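PDB 3UTN: thiosulfate sulfurtransferase TUM1 from Saccharomyces cerevisiae, which moves persulfide sulfur from NFS1 to UBA4 for 2-thiolation of the wobble uridine of tRNAs, and has thiosulfate and 3-mercaptopyruvate sulfurtransferase activity. Local coordinates for residues S127-W132 and L305-W310; D182-D187 and I290-L295; Y91-P96 and T284-V289. All coordinates share one frame; numbering follows the deposited sequence.

Interaction 1: residues S127-W132 and L305-W310; sequences SPRCAW and LYDGSW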
loop_
_atom_site.group_PDB
_atom_site.type_symbol
_atom_site.label_atom_id
_atom_site.label_comp_id
_atom_site.label_asym_id
_atom_site.label_seq_id
_atom_site.Cartn_x
_atom_site.Cartn_y
_atom_site.Cartn_z
ATOM N N SER A 127 -4.016 3.439 -1.727
ATOM C CA SER A 127 -4.695 3.416 -0.450
ATOM C C SER A 127 -4.105 2.368 0.485
ATOM O O SER A 127 -3.933 2.653 1.658
ATOM C CB SER A 127 -6.200 3.240 -0.617
ATOM O OG SER A 127 -6.494 2.061 -1.325
ATOM N N PRO A 128 -3.754 1.168 -0.029
ATOM C CA PRO A 128 -3.176 0.214 0.905
ATOM C C PRO A 128 -1.889 0.764 1.482
ATOM O O PRO A 128 -1.684 0.695 2.686
ATOM C CB PRO A 128 -2.899 -1.011 0.033
ATOM C CG PRO A 128 -3.852 -0.880 -1.103
ATOM C CD PRO A 128 -3.859 0.587 -1.379
ATOM N N ARG A 129 -1.043 1.319 0.620
ATOM C CA ARG A 129 0.181 1.962 1.051
ATOM C C ARG A 129 -0.131 2.962 2.143
ATOM O O ARG A 129 0.535 3.005 3.171
ATOM C CB ARG A 129 0.825 2.693 -0.120
ATOM C CG ARG A 129 1.971 3.585 0.296
ATOM C CD ARG A 129 3.192 2.733 0.548
ATOM N NE ARG A 129 4.261 3.500 1.153
ATOM C CZ ARG A 129 5.516 3.085 1.216
ATOM N NH1 ARG A 129 5.851 1.919 0.693
ATOM N NH2 ARG A 129 6.436 3.841 1.792
ATOM N N CYS A 130 -1.152 3.770 1.899
ATOM C CA CYS A 130 -1.550 4.784 2.838
ATOM C C CYS A 130 -2.103 4.192 4.128
ATOM O O CYS A 130 -1.677 4.572 5.213
ATOM C CB CYS A 130 -2.585 5.689 2.214
ATOM S SG CYS A 130 -3.295 6.770 3.450
ATOM N N ALA A 131 -3.057 3.274 4.007
ATOM C CA ALA A 131 -3.636 2.626 5.181
ATOM C C ALA A 131 -2.510 2.008 5.983
ATOM O O ALA A 131 -2.427 2.144 7.201
ATOM C CB ALA A 131 -4.635 1.562 4.767
ATOM N N TRP A 132 -1.619 1.351 5.265
ATOM C CA TRP A 132 -0.496 0.702 5.871
ATOM C C TRP A 132 0.410 1.694 6.533
ATOM O O TRP A 132 0.817 1.481 7.658
ATOM C CB TRP A 132 0.210 -0.082 4.811
ATOM C CG TRP A 132 1.516 -0.640 5.223
ATOM C CD1 TRP A 132 1.758 -1.764 5.999
ATOM C CD2 TRP A 132 2.820 -0.136 4.850
ATOM N NE1 TRP A 132 3.099 -1.974 6.132
ATOM C CE2 TRP A 132 3.793 -1.032 5.466
ATOM C CE3 TRP A 132 3.266 0.940 4.104
ATOM C CZ2 TRP A 132 5.147 -0.842 5.325
ATOM C CZ3 TRP A 132 4.639 1.117 3.963
ATOM C CH2 TRP A 132 5.553 0.251 4.567
ATOM N N LEU A 305 6.942 -5.116 4.127
ATOM C CA LEU A 305 7.163 -4.479 2.870
ATOM C C LEU A 305 8.616 -4.114 2.792
ATOM O O LEU A 305 9.140 -3.421 3.663
ATOM C CB LEU A 305 6.318 -3.224 2.743
ATOM C CG LEU A 305 6.569 -2.509 1.422
ATOM C CD1 LEU A 305 5.729 -3.128 0.323
ATOM C CD2 LEU A 305 6.258 -1.042 1.582
ATOM N N TYR A 306 9.267 -4.588 1.744
ATOM C CA TYR A 306 10.550 -4.060 1.390
ATOM C C TYR A 306 10.237 -2.724 0.745
ATOM O O TYR A 306 9.925 -2.642 -0.435
ATOM C CB TYR A 306 11.295 -4.985 0.435
ATOM C CG TYR A 306 12.533 -4.345 -0.130
ATOM C CD1 TYR A 306 13.258 -3.420 0.617
ATOM C CD2 TYR A 306 12.979 -4.660 -1.402
ATOM C CE1 TYR A 306 14.394 -2.833 0.111
ATOM C CE2 TYR A 306 14.125 -4.077 -1.915
ATOM C CZ TYR A 306 14.819 -3.161 -1.153
ATOM O OH TYR A 306 15.945 -2.568 -1.646
ATOM N N ASP A 307 10.305 -1.677 1.553
ATOM C CA ASP A 307 9.851 -0.380 1.120
ATOM C C ASP A 307 10.721 0.135 -0.012
ATOM O O ASP A 307 10.206 0.568 -1.039
ATOM C CB ASP A 307 9.832 0.588 2.290
ATOM C CG ASP A 307 9.173 1.891 1.947
ATOM O OD1 ASP A 307 8.344 1.924 1.015
ATOM O OD2 ASP A 307 9.487 2.888 2.613
ATOM N N GLY A 308 12.038 0.050 0.168
ATOM C CA GLY A 308 12.982 0.475 -0.859
ATOM C C GLY A 308 12.588 -0.134 -2.180
ATOM O O GLY A 308 12.652 0.510 -3.232
ATOM N N SER A 309 12.153 -1.389 -2.104
ATOM C CA SER A 309 11.650 -2.115 -3.252
ATOM C C SER A 309 12.670 -2.153 -4.377
ATOM O O SER A 309 13.862 -1.884 -4.171
ATOM C CB SER A 309 10.309 -1.540 -3.711
ATOM O OG SER A 309 9.267 -2.042 -2.899
ATOM N N TRP A 310 12.188 -2.474 -5.565
ATOM C CA TRP A 310 13.047 -2.736 -6.690
ATOM C C TRP A 310 13.953 -1.587 -6.999
ATOM O O TRP A 310 15.137 -1.778 -7.263
ATOM C CB TRP A 310 12.220 -3.087 -7.906
ATOM C CG TRP A 310 13.092 -3.429 -9.065
ATOM C CD1 TRP A 310 13.158 -2.796 -10.292
ATOM C CD2 TRP A 310 14.097 -4.484 -9.122
ATOM N NE1 TRP A 310 14.091 -3.390 -11.095
ATOM C CE2 TRP A 310 14.690 -4.409 -10.453
ATOM C CE3 TRP A 310 14.538 -5.459 -8.239
ATOM C CZ2 TRP A 310 15.689 -5.277 -10.860
ATOM C CZ3 TRP A 310 15.547 -6.319 -8.657
ATOM C CH2 TRP A 310 16.104 -6.233 -9.937
#

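Interaction 2: residues D182-D187 and I290-L295; sequences DKEIVD and IIKTAL. With DMS (dimethyl sulfoxide), chain F.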
loop_
_atom_site.group_PDB
_atom_site.type_symbol
_atom_site.label_atom_id
_atom_site.label_comp_id
_atom_site.label_asym_id
_atom_site.label_seq_id
_atom_site.Cartn_x
_atom_site.Cartn_y
_atom_site.Cartn_z
ATOM N N ASP A 182 9.784 -1.486 12.036
ATOM C CA ASP A 182 10.569 -2.673 12.365
ATOM C C ASP A 182 9.827 -3.975 12.060
ATOM O O ASP A 182 10.431 -4.949 11.626
ATOM C CB ASP A 182 11.014 -2.632 13.836
ATOM C CG ASP A 182 9.841 -2.559 14.818
ATOM O OD1 ASP A 182 8.712 -2.193 14.409
ATOM O OD2 ASP A 182 10.054 -2.868 16.013
ATOM N N LYS A 183 8.517 -3.986 12.292
ATOM C CA LYS A 183 7.712 -5.176 12.051
ATOM C C LYS A 183 7.168 -5.223 10.633
ATOM O O LYS A 183 6.674 -6.256 10.183
ATOM C CB LYS A 183 6.544 -5.242 13.040
ATOM C CG LYS A 183 6.901 -5.830 14.398
ATOM C CD LYS A 183 5.652 -6.128 15.221
ATOM C CE LYS A 183 5.078 -4.873 15.865
ATOM N NZ LYS A 183 3.737 -5.103 16.478
ATOM N N GLU A 184 7.249 -4.102 9.929
ATOM C CA GLU A 184 6.468 -3.929 8.712
ATOM C C GLU A 184 7.298 -3.655 7.490
ATOM O O GLU A 184 6.861 -3.900 6.369
ATOM C CB GLU A 184 5.483 -2.788 8.908
ATOM C CG GLU A 184 4.358 -3.161 9.846
ATOM C CD GLU A 184 3.403 -4.134 9.199
ATOM O OE1 GLU A 184 2.928 -5.046 9.892
ATOM O OE2 GLU A 184 3.137 -3.983 7.992
ATOM N N ILE A 185 8.485 -3.113 7.713
ATOM C CA ILE A 185 9.317 -2.650 6.629
ATOM C C ILE A 185 10.627 -3.393 6.673
ATOM O O ILE A 185 11.330 -3.374 7.683
ATOM C CB ILE A 185 9.568 -1.133 6.718
ATOM C CG1 ILE A 185 8.242 -0.382 6.617
ATOM C CG2 ILE A 185 10.559 -0.681 5.651
ATOM C CD1 ILE A 185 8.330 1.097 6.876
ATOM N N VAL A 186 10.937 -4.066 5.576
ATOM C CA VAL A 186 12.246 -4.650 5.413
ATOM C C VAL A 186 13.108 -3.553 4.839
ATOM O O VAL A 186 12.744 -2.918 3.854
ATOM C CB VAL A 186 12.252 -5.837 4.445
ATOM C CG1 VAL A 186 13.526 -6.637 4.638
ATOM C CG2 VAL A 186 11.038 -6.717 4.673
ATOM N N ASP A 187 14.235 -3.307 5.489
ATOM C CA ASP A 187 15.184 -2.343 4.991
ATOM C C ASP A 187 16.074 -3.038 3.986
ATOM O O ASP A 187 16.139 -4.270 3.941
ATOM C CB ASP A 187 16.005 -1.755 6.138
ATOM C CG ASP A 187 15.187 -0.852 7.036
ATOM O OD1 ASP A 187 14.084 -0.425 6.626
ATOM O OD2 ASP A 187 15.653 -0.563 8.156
ATOM N N ILE A 290 -0.057 -3.266 -1.674
ATOM C CA ILE A 290 -1.273 -3.832 -2.218
ATOM C C ILE A 290 -1.243 -5.331 -1.982
ATOM O O ILE A 290 -2.185 -5.895 -1.426
ATOM C CB ILE A 290 -1.439 -3.546 -3.713
ATOM C CG1 ILE A 290 -1.458 -2.035 -3.963
ATOM C CG2 ILE A 290 -2.703 -4.222 -4.231
ATOM C CD1 ILE A 290 -1.388 -1.667 -5.427
ATOM N N ILE A 291 -0.148 -5.972 -2.373
ATOM C CA ILE A 291 -0.067 -7.414 -2.216
ATOM C C ILE A 291 0.165 -7.793 -0.782
ATOM O O ILE A 291 -0.367 -8.785 -0.319
ATOM C CB ILE A 291 0.963 -8.080 -3.145
ATOM C CG1 ILE A 291 2.391 -7.620 -2.857
ATOM C CG2 ILE A 291 0.573 -7.815 -4.581
ATOM C CD1 ILE A 291 3.438 -8.522 -3.477
ATOM N N LYS A 292 0.947 -6.983 -0.080
ATOM C CA LYS A 292 1.177 -7.201 1.327
ATOM C C LYS A 292 -0.174 -7.276 2.032
ATOM O O LYS A 292 -0.430 -8.176 2.822
ATOM C CB LYS A 292 2.008 -6.059 1.883
ATOM C CG LYS A 292 2.161 -6.075 3.381
ATOM C CD LYS A 292 3.021 -4.910 3.811
ATOM C CE LYS A 292 3.393 -5.058 5.266
ATOM N NZ LYS A 292 2.178 -5.035 6.118
ATOM N N THR A 293 -1.033 -6.322 1.706
ATOM C CA THR A 293 -2.351 -6.225 2.293
ATOM C C THR A 293 -3.202 -7.416 1.905
ATOM O O THR A 293 -3.896 -7.977 2.752
ATOM C CB THR A 293 -3.019 -4.913 1.870
ATOM O OG1 THR A 293 -2.218 -3.830 2.350
ATOM C CG2 THR A 293 -4.413 -4.802 2.439
ATOM N N ALA A 294 -3.126 -7.805 0.635
ATOM C CA ALA A 294 -3.825 -8.989 0.146
ATOM C C ALA A 294 -3.363 -10.229 0.894
ATOM O O ALA A 294 -4.178 -11.058 1.285
ATOM C CB ALA A 294 -3.607 -9.162 -1.338
ATOM N N LEU A 295 -2.053 -10.334 1.101
ATOM C CA LEU A 295 -1.480 -11.463 1.820
ATOM C C LEU A 295 -1.958 -11.490 3.258
ATOM O O LEU A 295 -2.407 -12.518 3.752
ATOM C CB LEU A 295 0.043 -11.415 1.763
ATOM C CG LEU A 295 0.609 -11.476 0.348
ATOM C CD1 LEU A 295 2.118 -11.422 0.386
ATOM C CD2 LEU A 295 0.134 -12.722 -0.384
HETATM S S DMS F . 10.378 1.127 15.074
HETATM O O DMS F . 9.061 0.574 14.650
HETATM C C1 DMS F . 10.923 2.277 13.921
HETATM C C2 DMS F . 10.155 2.152 16.448
#

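Interaction 3: residues Y91-P96 and T284-V289; sequences YPHMFP and TGVSGV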
loop_
_atom_site.group_PDB
_atom_site.type_symbol
_atom_site.label_atom_id
_atom_site.label_comp_id
_atom_site.label_asym_id
_atom_site.label_seq_id
_atom_site.Cartn_x
_atom_site.Cartn_y
_atom_site.Cartn_z
ATOM N N TYR A 91 15.051 7.218 -3.296
ATOM C CA TYR A 91 14.151 6.159 -3.716
ATOM C C TYR A 91 12.719 6.634 -3.570
ATOM O O TYR A 91 12.396 7.353 -2.630
ATOM C CB TYR A 91 14.428 4.885 -2.908
ATOM C CG TYR A 91 15.910 4.691 -2.722
ATOM C CD1 TYR A 91 16.736 4.467 -3.821
ATOM C CD2 TYR A 91 16.497 4.796 -1.464
ATOM C CE1 TYR A 91 18.102 4.316 -3.672
ATOM C CE2 TYR A 91 17.866 4.650 -1.305
ATOM C CZ TYR A 91 18.658 4.407 -2.414
ATOM O OH TYR A 91 20.014 4.265 -2.282
ATOM N N PRO A 92 11.865 6.256 -4.529
ATOM C CA PRO A 92 10.480 6.687 -4.547
ATOM C C PRO A 92 9.677 6.092 -3.399
ATOM O O PRO A 92 9.987 4.996 -2.924
ATOM C CB PRO A 92 9.957 6.157 -5.888
ATOM C CG PRO A 92 10.892 5.065 -6.269
ATOM C CD PRO A 92 12.218 5.444 -5.703
ATOM N N HIS A 93 8.672 6.842 -2.957
ATOM C CA HIS A 93 7.652 6.361 -2.029
ATOM C C HIS A 93 8.213 5.685 -0.832
ATOM O O HIS A 93 7.699 4.659 -0.389
ATOM C CB HIS A 93 6.699 5.427 -2.748
ATOM C CG HIS A 93 6.055 6.052 -3.945
ATOM N ND1 HIS A 93 5.338 7.185 -3.864
ATOM C CD2 HIS A 93 6.048 5.674 -5.280
ATOM C CE1 HIS A 93 4.895 7.517 -5.083
ATOM N NE2 HIS A 93 5.328 6.591 -5.951
ATOM N N MET A 94 9.285 6.255 -0.301
ATOM C CA MET A 94 9.892 5.716 0.885
ATOM C C MET A 94 9.077 6.152 2.065
ATOM O O MET A 94 8.593 7.280 2.119
ATOM C CB MET A 94 11.343 6.159 1.019
ATOM C CG MET A 94 12.237 5.509 -0.020
ATOM S SD MET A 94 11.961 3.734 -0.130
ATOM C CE MET A 94 12.658 3.205 1.436
ATOM N N PHE A 95 8.917 5.233 2.999
ATOM C CA PHE A 95 8.095 5.463 4.154
ATOM C C PHE A 95 8.453 6.786 4.800
ATOM O O PHE A 95 9.636 7.101 4.944
ATOM C CB PHE A 95 8.277 4.341 5.152
ATOM C CG PHE A 95 7.144 4.224 6.099
ATOM C CD1 PHE A 95 5.971 3.603 5.702
ATOM C CD2 PHE A 95 7.227 4.771 7.365
ATOM C CE1 PHE A 95 4.905 3.505 6.567
ATOM C CE2 PHE A 95 6.161 4.681 8.234
ATOM C CZ PHE A 95 4.999 4.055 7.834
ATOM N N PRO A 96 7.436 7.579 5.173
ATOM C CA PRO A 96 7.770 8.870 5.741
ATOM C C PRO A 96 8.460 8.728 7.080
ATOM O O PRO A 96 8.301 7.719 7.767
ATOM C CB PRO A 96 6.405 9.542 5.927
ATOM C CG PRO A 96 5.436 8.417 6.014
ATOM C CD PRO A 96 5.979 7.387 5.067
ATOM N N THR A 284 8.517 0.455 -6.054
ATOM C CA THR A 284 8.653 1.652 -5.240
ATOM C C THR A 284 8.129 1.471 -3.820
ATOM O O THR A 284 8.308 2.346 -2.975
ATOM C CB THR A 284 7.898 2.832 -5.890
ATOM O OG1 THR A 284 6.500 2.532 -5.937
ATOM C CG2 THR A 284 8.382 3.081 -7.309
ATOM N N GLY A 285 7.467 0.347 -3.562
ATOM C CA GLY A 285 6.910 0.074 -2.244
ATOM C C GLY A 285 5.429 0.374 -2.119
ATOM O O GLY A 285 4.818 0.027 -1.106
ATOM N N VAL A 286 4.842 1.020 -3.128
ATOM C CA VAL A 286 3.412 1.335 -3.080
ATOM C C VAL A 286 2.553 0.114 -3.406
ATOM O O VAL A 286 1.723 -0.290 -2.600
ATOM C CB VAL A 286 3.015 2.560 -3.939
ATOM C CG1 VAL A 286 3.581 3.836 -3.332
ATOM C CG2 VAL A 286 3.451 2.406 -5.393
ATOM N N SER A 287 2.773 -0.485 -4.573
ATOM C CA SER A 287 2.000 -1.645 -4.974
ATOM C C SER A 287 2.388 -2.863 -4.150
ATOM O O SER A 287 1.618 -3.813 -4.036
ATOM C CB SER A 287 2.160 -1.919 -6.465
ATOM O OG SER A 287 3.439 -2.421 -6.744
ATOM N N GLY A 288 3.591 -2.836 -3.583
ATOM C CA GLY A 288 4.021 -3.877 -2.665
ATOM C C GLY A 288 3.059 -3.993 -1.497
ATOM O O GLY A 288 2.798 -5.083 -1.008
ATOM N N VAL A 289 2.527 -2.864 -1.049
ATOM C CA VAL A 289 1.591 -2.885 0.055
ATOM C C VAL A 289 0.253 -3.445 -0.397
ATOM O O VAL A 289 -0.474 -4.034 0.391
ATOM C CB VAL A 289 1.391 -1.507 0.687
ATOM C CG1 VAL A 289 0.394 -1.610 1.824
ATOM C CG2 VAL A 289 2.718 -0.978 1.201
#

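Interaction 1: residues S127-W132 and L305-W310
R129 reaches out from helix 127-136 and meets the D307 carboxylate end-on, with both terminal nitrogens converging on one oxygen. NH1 of R129 lies 2.5 Å from OD1 of D307, and NH2 of R129 is 2.8 Å from that same OD1; the link from NH2 to OD2 is weak. OD1 sits close to the guanidinium plane, yet both nitrogens come to it from one face of the carboxylate, and the two planes are turned 37° apart. OD2 of D307 has a firmer partner in the backbone N of F95. A bend at chi2 (78°) brings the guanidinium against W132, whose CZ3 stands 3.4 Å above the centre of the guanidinium plane.

Beside the salt bridge, L305 fills the corner between the two helix side chains. Its CD2 is 3.1 Å from NH1 of R129 and 3.3 Å from CH2 of W132, so one methyl serves both; the indole and the leucine cross at a slant, and NE1 of W132 donates a hydrogen bond to OE2 of E184. A methionine in place of R129 would probably leave the buried D307 carboxylate without its compensating charge.

This is a buried interdomain salt bridge of a tandem rhodanese: a helix of the first domain meets strand 303-306 and the loop that follows it in the second, with the side chain of L305 about 5 Å from that of the active-site C282.

Interaction 2: residues D182-D187 and I290-L295
E184 and K292 meet through a single pair of charged atoms, OE2 of the glutamate and NZ of the lysine, and nothing else of the two segments shares much surface. This is a salt bridge with a hydrogen bond in it, NZ donating to OE2. The refined separation of NZ of K292 from OE2 of E184 is 2.4 Å, shorter than such a bond should be, so the exact value is doubtful although the pairing is clear. OE1 of E184 stays farther off, 3.8 Å from NZ of K292, and the grip is therefore one-sided. The lysine runs extended from its helix and turns only at the last torsion (chi4 -62°), which swings NZ onto the carboxylate; the glutamate folds at chi2 (-72°) to meet it, and the two side chains cross at about a right angle.

Both charged ends have further partners. NZ of K292 also pairs with E296, one turn along its own helix, and OE2 of E184 is shared with W132. The ammonium thus sits between two acids, which would be expected to favour its charged form.

At the outer side of 182-187, a dimethyl sulfoxide, probably from the crystallisation liquor, rests by D182: its O takes a weak, nearly straight hydrogen bond from the backbone N of D182.

In the fold, the bridge joins the short helix 181-184 to helix 286-297. The chain from E184 leads straight into edge strand 185-186, whose neighbour in the parallel sheet is strand 303-306. The stem of K292 packs on V303 and L305 of that neighbour, while W132 of helix 127-136 touches it from the first rhodanese domain.

Interaction 3: residues Y91-P96 and T284-V289
H93 holds its CG anti to the carbonyl carbon (chi1 -56°), which carries the imidazole alongside T284, while T284 sets OG1 between its own backbone N and carbonyl carbon (chi1 63°), which turns the hydroxyl to the ring edge. The two side chains lie side by side and point the same way: CD2 of H93 is 3.2 Å from OG1 of T284, and the threonine CB lies in the ring plane. The other flank of T284 belongs to P92. The methyl CG2 of T284 presses against CG of P92 at 3.4 Å, tighter than usual for two carbons, with the side chains at about a right angle.

One face of the imidazole is met by V286. Its CG1 stands 3.7 Å from the centroid of the H93 ring, 26° off the normal, a CH-pi contact displaced toward the CG side of the ring. V286 has a second conformer, so the exact geometry of this contact is doubtful. W54 meets the same histidine ring edge-to-face.

Between T284 and V286, G285 takes backbone angles at which a side chain would be jammed against the preceding carbonyl, and its own O receives a weak hydrogen bond from R129.

Residues 284-289 begin two positions after the catalytic C282, and the run C282-G283-T284-G285-V286 is the CG(S/T)GV signature of mercaptopyruvate-type sulfurtransferases. A loop of the first domain, which lacks the catalytic cysteine, packs on the rhodanese active-site loop, where it runs into helix 286-297, with the side chain of T284 about 4 Å from that of C282.

Overall arrangement
Interactions 1 and 3 join the two rhodanese domains, while interaction 2 lies within the C-terminal one, beside W132 of the first. Interactions 1 and 3 have centres about 5 Å apart, 1 and 2 about 7 Å, and 2 and 3 about 10 Å. Helix 286-297 carries one side of interaction 2 and, with the loop leading into it, one side of interaction 3. Strand 303-306, next along the chain, begins the second segment of interaction 1 and pairs with 185-186 of interaction 2 in the C-terminal parallel sheet. Along the chain interaction 2 is nested inside the loop closed by interaction 1, whereas interaction 3 crosses both. The N-terminal domain thus packs directly against elements that frame C282.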